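Local coordinates for protein adenylate isopentenyltransferase (Humulus lupulus, PDB 3A8T) that transfers the isopentenyl group of dimethylallyl diphosphate to ATP, ADP or AMP, a step of cytokinin biosynthesis that uses magnesium, at residues T51-F64 and W321-S334. Sequence-based numbering, arbitrary orientation.
With PO4 (phosphate ion), chain C.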
loop_
_atom_site.group_PDB
_atom_site.type_symbol
_atom_site.label_atom_id
_atom_site.label_comp_id
_atom_site.label_asym_id
_atom_site.label_seq_id
_atom_site.Cartn_x
_atom_site.Cartn_y
_atom_site.Cartn_z
ATOM N N THR A 51 4.332 -2.691 5.671
ATOM C CA THR A 51 5.482 -2.541 6.548
ATOM C C THR A 51 5.451 -1.231 7.413
ATOM O O THR A 51 6.428 -0.879 8.033
ATOM C CB THR A 51 6.832 -2.591 5.778
ATOM O OG1 THR A 51 6.811 -1.620 4.739
ATOM C CG2 THR A 51 7.126 -3.979 5.235
ATOM N N GLY A 52 4.324 -0.541 7.474
ATOM C CA GLY A 52 4.264 0.659 8.293
ATOM C C GLY A 52 4.782 1.930 7.634
ATOM O O GLY A 52 5.182 2.842 8.332
ATOM N N LYS A 53 4.792 1.986 6.298
ATOM C CA LYS A 53 5.250 3.166 5.610
ATOM C C LYS A 53 4.393 4.406 5.842
ATOM O O LYS A 53 4.916 5.495 6.066
ATOM C CB LYS A 53 5.366 2.886 4.137
ATOM C CG LYS A 53 6.692 2.250 3.780
ATOM C CD LYS A 53 6.540 1.207 2.688
ATOM C CE LYS A 53 5.295 1.395 1.780
ATOM N NZ LYS A 53 4.609 0.050 1.758
ATOM N N SER A 54 3.087 4.269 5.766
ATOM C CA SER A 54 2.248 5.438 6.010
ATOM C C SER A 54 2.471 5.998 7.413
ATOM O O SER A 54 2.619 7.200 7.610
ATOM C CB SER A 54 0.803 5.047 5.839
ATOM O OG SER A 54 0.647 4.534 4.534
ATOM N N ARG A 55 2.507 5.087 8.373
ATOM C CA ARG A 55 2.732 5.359 9.801
ATOM C C ARG A 55 3.956 6.238 9.968
ATOM O O ARG A 55 3.942 7.305 10.614
ATOM C CB ARG A 55 3.056 4.043 10.498
ATOM C CG ARG A 55 2.318 3.746 11.729
ATOM C CD ARG A 55 2.644 4.655 12.881
ATOM N NE ARG A 55 1.699 4.281 13.931
ATOM C CZ ARG A 55 1.656 4.758 15.162
ATOM N NH1 ARG A 55 2.524 5.664 15.577
ATOM N NH2 ARG A 55 0.707 4.327 15.962
ATOM N N LEU A 56 5.038 5.758 9.376
ATOM C CA LEU A 56 6.292 6.446 9.505
ATOM C C LEU A 56 6.221 7.833 8.898
ATOM O O LEU A 56 6.757 8.787 9.470
ATOM C CB LEU A 56 7.398 5.607 8.889
ATOM C CG LEU A 56 8.766 6.242 8.858
ATOM C CD1 LEU A 56 9.226 6.616 10.190
ATOM C CD2 LEU A 56 9.701 5.303 8.269
ATOM N N SER A 57 5.512 7.953 7.774
ATOM C CA SER A 57 5.402 9.239 7.096
ATOM C C SER A 57 4.719 10.234 7.987
ATOM O O SER A 57 5.068 11.433 7.978
ATOM C CB SER A 57 4.651 9.119 5.774
ATOM O OG SER A 57 3.289 8.805 5.923
ATOM N N ILE A 58 3.758 9.742 8.771
ATOM C CA ILE A 58 3.046 10.606 9.685
ATOM C C ILE A 58 3.892 10.921 10.914
ATOM O O ILE A 58 3.935 12.033 11.341
ATOM C CB ILE A 58 1.681 10.021 10.105
ATOM C CG1 ILE A 58 0.866 9.636 8.877
ATOM C CG2 ILE A 58 0.907 11.093 10.945
ATOM C CD1 ILE A 58 0.759 10.709 7.824
ATOM N N ASP A 59 4.587 9.955 11.464
ATOM C CA ASP A 59 5.452 10.248 12.600
ATOM C C ASP A 59 6.520 11.283 12.243
ATOM O O ASP A 59 6.818 12.165 13.013
ATOM C CB ASP A 59 6.148 8.975 13.108
ATOM C CG ASP A 59 5.188 8.019 13.869
ATOM O OD1 ASP A 59 4.211 8.502 14.490
ATOM O OD2 ASP A 59 5.434 6.788 13.884
ATOM N N LEU A 60 7.090 11.186 11.061
ATOM C CA LEU A 60 8.117 12.128 10.637
ATOM C C LEU A 60 7.587 13.541 10.492
ATOM O O LEU A 60 8.346 14.480 10.533
ATOM C CB LEU A 60 8.711 11.683 9.278
ATOM C CG LEU A 60 9.644 10.445 9.270
ATOM C CD1 LEU A 60 9.874 10.003 7.881
ATOM C CD2 LEU A 60 11.012 10.751 9.936
ATOM N N ALA A 61 6.277 13.690 10.316
ATOM C CA ALA A 61 5.671 14.997 10.109
ATOM C C ALA A 61 5.703 15.766 11.395
ATOM O O ALA A 61 5.683 16.983 11.371
ATOM C CB ALA A 61 4.204 14.859 9.585
ATOM N N ALA A 62 5.745 15.065 12.522
ATOM C CA ALA A 62 5.812 15.789 13.777
ATOM C C ALA A 62 7.213 16.481 13.943
ATOM O O ALA A 62 7.350 17.369 14.775
ATOM C CB ALA A 62 5.528 14.842 14.975
ATOM N N HIS A 63 8.194 16.095 13.123
ATOM C CA HIS A 63 9.570 16.605 13.196
ATOM C C HIS A 63 9.965 17.464 12.037
ATOM O O HIS A 63 10.852 18.289 12.140
ATOM C CB HIS A 63 10.582 15.457 13.190
ATOM C CG HIS A 63 10.513 14.585 14.397
ATOM N ND1 HIS A 63 11.382 14.719 15.450
ATOM C CD2 HIS A 63 9.616 13.640 14.761
ATOM C CE1 HIS A 63 11.018 13.899 16.420
ATOM N NE2 HIS A 63 9.948 13.234 16.024
ATOM N N PHE A 64 9.323 17.218 10.913
ATOM C CA PHE A 64 9.607 17.921 9.693
ATOM C C PHE A 64 8.368 18.359 8.948
ATOM O O PHE A 64 7.499 17.554 8.655
ATOM C CB PHE A 64 10.385 17.011 8.768
ATOM C CG PHE A 64 11.630 16.445 9.376
ATOM C CD1 PHE A 64 12.746 17.260 9.592
ATOM C CD2 PHE A 64 11.680 15.104 9.753
ATOM C CE1 PHE A 64 13.879 16.756 10.176
ATOM C CE2 PHE A 64 12.819 14.576 10.345
ATOM C CZ PHE A 64 13.921 15.399 10.560
ATOM N N TRP A 321 9.025 0.612 17.914
ATOM C CA TRP A 321 9.032 1.385 16.700
ATOM C C TRP A 321 9.714 2.755 16.893
ATOM O O TRP A 321 10.465 3.224 16.050
ATOM C CB TRP A 321 7.559 1.532 16.280
ATOM C CG TRP A 321 7.288 2.436 15.133
ATOM C CD1 TRP A 321 6.956 3.766 15.191
ATOM C CD2 TRP A 321 7.219 2.069 13.761
ATOM N NE1 TRP A 321 6.658 4.234 13.939
ATOM C CE2 TRP A 321 6.818 3.215 13.043
ATOM C CE3 TRP A 321 7.462 0.886 13.062
ATOM C CZ2 TRP A 321 6.650 3.203 11.660
ATOM C CZ3 TRP A 321 7.294 0.878 11.695
ATOM C CH2 TRP A 321 6.893 2.016 11.008
ATOM N N GLU A 322 9.462 3.391 18.024
ATOM C CA GLU A 322 10.012 4.697 18.313
ATOM C C GLU A 322 11.509 4.566 18.291
ATOM O O GLU A 322 12.183 5.294 17.601
ATOM C CB GLU A 322 9.518 5.173 19.693
ATOM C CG GLU A 322 9.180 6.675 19.747
ATOM C CD GLU A 322 7.803 7.013 20.404
ATOM O OE1 GLU A 322 7.705 6.852 21.647
ATOM O OE2 GLU A 322 6.835 7.449 19.686
ATOM N N LYS A 323 12.016 3.579 19.024
ATOM C CA LYS A 323 13.446 3.318 19.121
ATOM C C LYS A 323 14.074 2.707 17.887
ATOM O O LYS A 323 15.117 3.150 17.452
ATOM C CB LYS A 323 13.750 2.389 20.306
ATOM C CG LYS A 323 13.433 2.974 21.657
ATOM C CD LYS A 323 13.554 1.962 22.811
ATOM C CE LYS A 323 14.993 1.343 22.951
ATOM N NZ LYS A 323 16.119 2.311 23.286
ATOM N N GLN A 324 13.441 1.702 17.314
ATOM C CA GLN A 324 14.058 1.027 16.180
ATOM C C GLN A 324 13.824 1.538 14.780
ATOM O O GLN A 324 14.630 1.299 13.881
ATOM C CB GLN A 324 13.721 -0.474 16.227
ATOM C CG GLN A 324 14.137 -1.141 17.544
ATOM C CD GLN A 324 14.079 -2.679 17.511
ATOM O OE1 GLN A 324 14.729 -3.336 18.325
ATOM N NE2 GLN A 324 13.315 -3.254 16.570
ATOM N N VAL A 325 12.736 2.259 14.595
ATOM C CA VAL A 325 12.368 2.729 13.266
ATOM C C VAL A 325 12.326 4.233 13.158
ATOM O O VAL A 325 12.911 4.801 12.285
ATOM C CB VAL A 325 10.962 2.165 12.887
ATOM C CG1 VAL A 325 10.561 2.635 11.526
ATOM C CG2 VAL A 325 10.948 0.637 12.986
ATOM N N LEU A 326 11.622 4.873 14.072
ATOM C CA LEU A 326 11.504 6.299 14.019
ATOM C C LEU A 326 12.753 7.049 14.374
ATOM O O LEU A 326 13.209 7.786 13.560
ATOM C CB LEU A 326 10.299 6.766 14.869
ATOM C CG LEU A 326 9.965 8.268 14.819
ATOM C CD1 LEU A 326 9.604 8.720 13.374
ATOM C CD2 LEU A 326 8.834 8.581 15.831
ATOM N N GLU A 327 13.332 6.864 15.556
ATOM C CA GLU A 327 14.539 7.645 15.920
ATOM C C GLU A 327 15.597 7.603 14.818
ATOM O O GLU A 327 16.102 8.639 14.410
ATOM C CB GLU A 327 15.074 7.232 17.316
ATOM C CG GLU A 327 16.490 6.543 17.392
ATOM C CD GLU A 327 16.736 5.738 18.760
ATOM O OE1 GLU A 327 17.175 4.548 18.668
ATOM O OE2 GLU A 327 16.484 6.279 19.905
ATOM N N PRO A 328 15.926 6.417 14.290
ATOM C CA PRO A 328 16.931 6.365 13.211
ATOM C C PRO A 328 16.505 7.186 11.961
ATOM O O PRO A 328 17.285 7.909 11.391
ATOM C CB PRO A 328 17.038 4.865 12.906
ATOM C CG PRO A 328 16.688 4.220 14.232
ATOM C CD PRO A 328 15.541 5.067 14.730
ATOM N N SER A 329 15.250 7.064 11.529
ATOM C CA SER A 329 14.760 7.820 10.349
ATOM C C SER A 329 14.879 9.340 10.560
ATOM O O SER A 329 15.264 10.035 9.639
ATOM C CB SER A 329 13.277 7.525 10.049
ATOM O OG SER A 329 13.002 6.151 9.873
ATOM N N VAL A 330 14.528 9.829 11.757
ATOM C CA VAL A 330 14.587 11.262 12.043
ATOM C C VAL A 330 16.011 11.751 11.758
ATOM O O VAL A 330 16.194 12.751 11.028
ATOM C CB VAL A 330 14.172 11.577 13.524
ATOM C CG1 VAL A 330 14.548 13.002 13.906
ATOM C CG2 VAL A 330 12.727 11.405 13.695
ATOM N N LYS A 331 16.994 11.012 12.295
ATOM C CA LYS A 331 18.402 11.310 12.104
ATOM C C LYS A 331 18.804 11.327 10.619
ATOM O O LYS A 331 19.463 12.266 10.134
ATOM C CB LYS A 331 19.265 10.292 12.828
ATOM C CG LYS A 331 19.138 10.321 14.307
ATOM C CD LYS A 331 19.465 8.964 14.918
ATOM C CE LYS A 331 20.958 8.638 14.886
ATOM N NZ LYS A 331 21.362 7.487 15.809
ATOM N N ILE A 332 18.419 10.291 9.890
ATOM C CA ILE A 332 18.764 10.241 8.482
ATOM C C ILE A 332 18.137 11.443 7.748
ATOM O O ILE A 332 18.814 12.124 7.024
ATOM C CB ILE A 332 18.256 8.914 7.836
ATOM C CG1 ILE A 332 18.994 7.716 8.428
ATOM C CG2 ILE A 332 18.411 8.939 6.303
ATOM C CD1 ILE A 332 18.335 6.334 8.058
ATOM N N VAL A 333 16.850 11.715 7.959
ATOM C CA VAL A 333 16.182 12.796 7.226
ATOM C C VAL A 333 16.791 14.122 7.585
ATOM O O VAL A 333 17.069 14.955 6.747
ATOM C CB VAL A 333 14.695 12.806 7.527
ATOM C CG1 VAL A 333 14.075 14.087 7.053
ATOM C CG2 VAL A 333 14.065 11.624 6.905
ATOM N N SER A 334 16.999 14.286 8.866
ATOM C CA SER A 334 17.645 15.450 9.412
ATOM C C SER A 334 18.969 15.721 8.677
ATOM O O SER A 334 19.253 16.845 8.285
ATOM C CB SER A 334 17.909 15.180 10.876
ATOM O OG SER A 334 17.920 16.378 11.581
HETATM P P PO4 C . 2.040 0.434 4.525
HETATM O O1 PO4 C . 1.656 1.855 4.269
HETATM O O2 PO4 C . 1.379 -0.439 3.509
HETATM O O3 PO4 C . 3.518 0.288 4.430
HETATM O O4 PO4 C . 1.600 0.040 5.882
#
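Trp321 presents its indole edge to the N-terminal part of helix 53-61 and the Gly52 carbonyl before it, and NE1 gives a hydrogen bond of 2.8 Å to Asp59 OD2. The oxygen lies close to the ring plane, while the carboxylate itself is turned 62° from the indole. Farther along the same edge Trp321 CH2 sits 3.3 Å from Gly52 O. A CB on Gly52 would strike this ring, and the positive phi also suits glycine. With CG anti to the backbone N (chi1 173°), the indole of Trp321 extends from its own helix to the CB atoms of Arg55 and Leu56. Asp59 OD1 forms a long salt bridge with Arg55 NH1. A phenylalanine in place of Trp321 would probably leave Asp59 OD2 without its indole donor and open a gap beside Gly52.

Helix 53-61 is the one that follows the P-loop (Walker A) of this P-loop NTPase-like fold, and it crosses the 321-334 part of helix 315-338 at -58°. At the N-terminus of helix 53-61 the amides of Gly52, Lys53 and Ser54, with Lys53 NZ and Ser54 OG, hold a phosphate ion, probably from the crystallisation liquor, at residues that belong to the ATP-binding site; Gly50 N also binds it.

Leucines suit the middle, where branched ends fill hollows: Leu56 fits as a knob among Trp321, Val325, Leu326 and Ser329, and Leu60 among Leu326, Ser329, Val330 and Val333. Leu326 answers by setting CD1 3.5 Å from Asp59 CB. Beyond them, Val330 CG2 stands over the centre of the His63 ring at 3.8 Å, a CH-pi contact, and Val333 CG1 covers one face of Phe64, whose opposite face meets His63 CB.

Behind the interface, Leu299 of edge strand 296-300 touches Leu56, Val325 and Ser329, seating both helices against the parallel sheet, while Ser304 and Phe305 pack on Trp321.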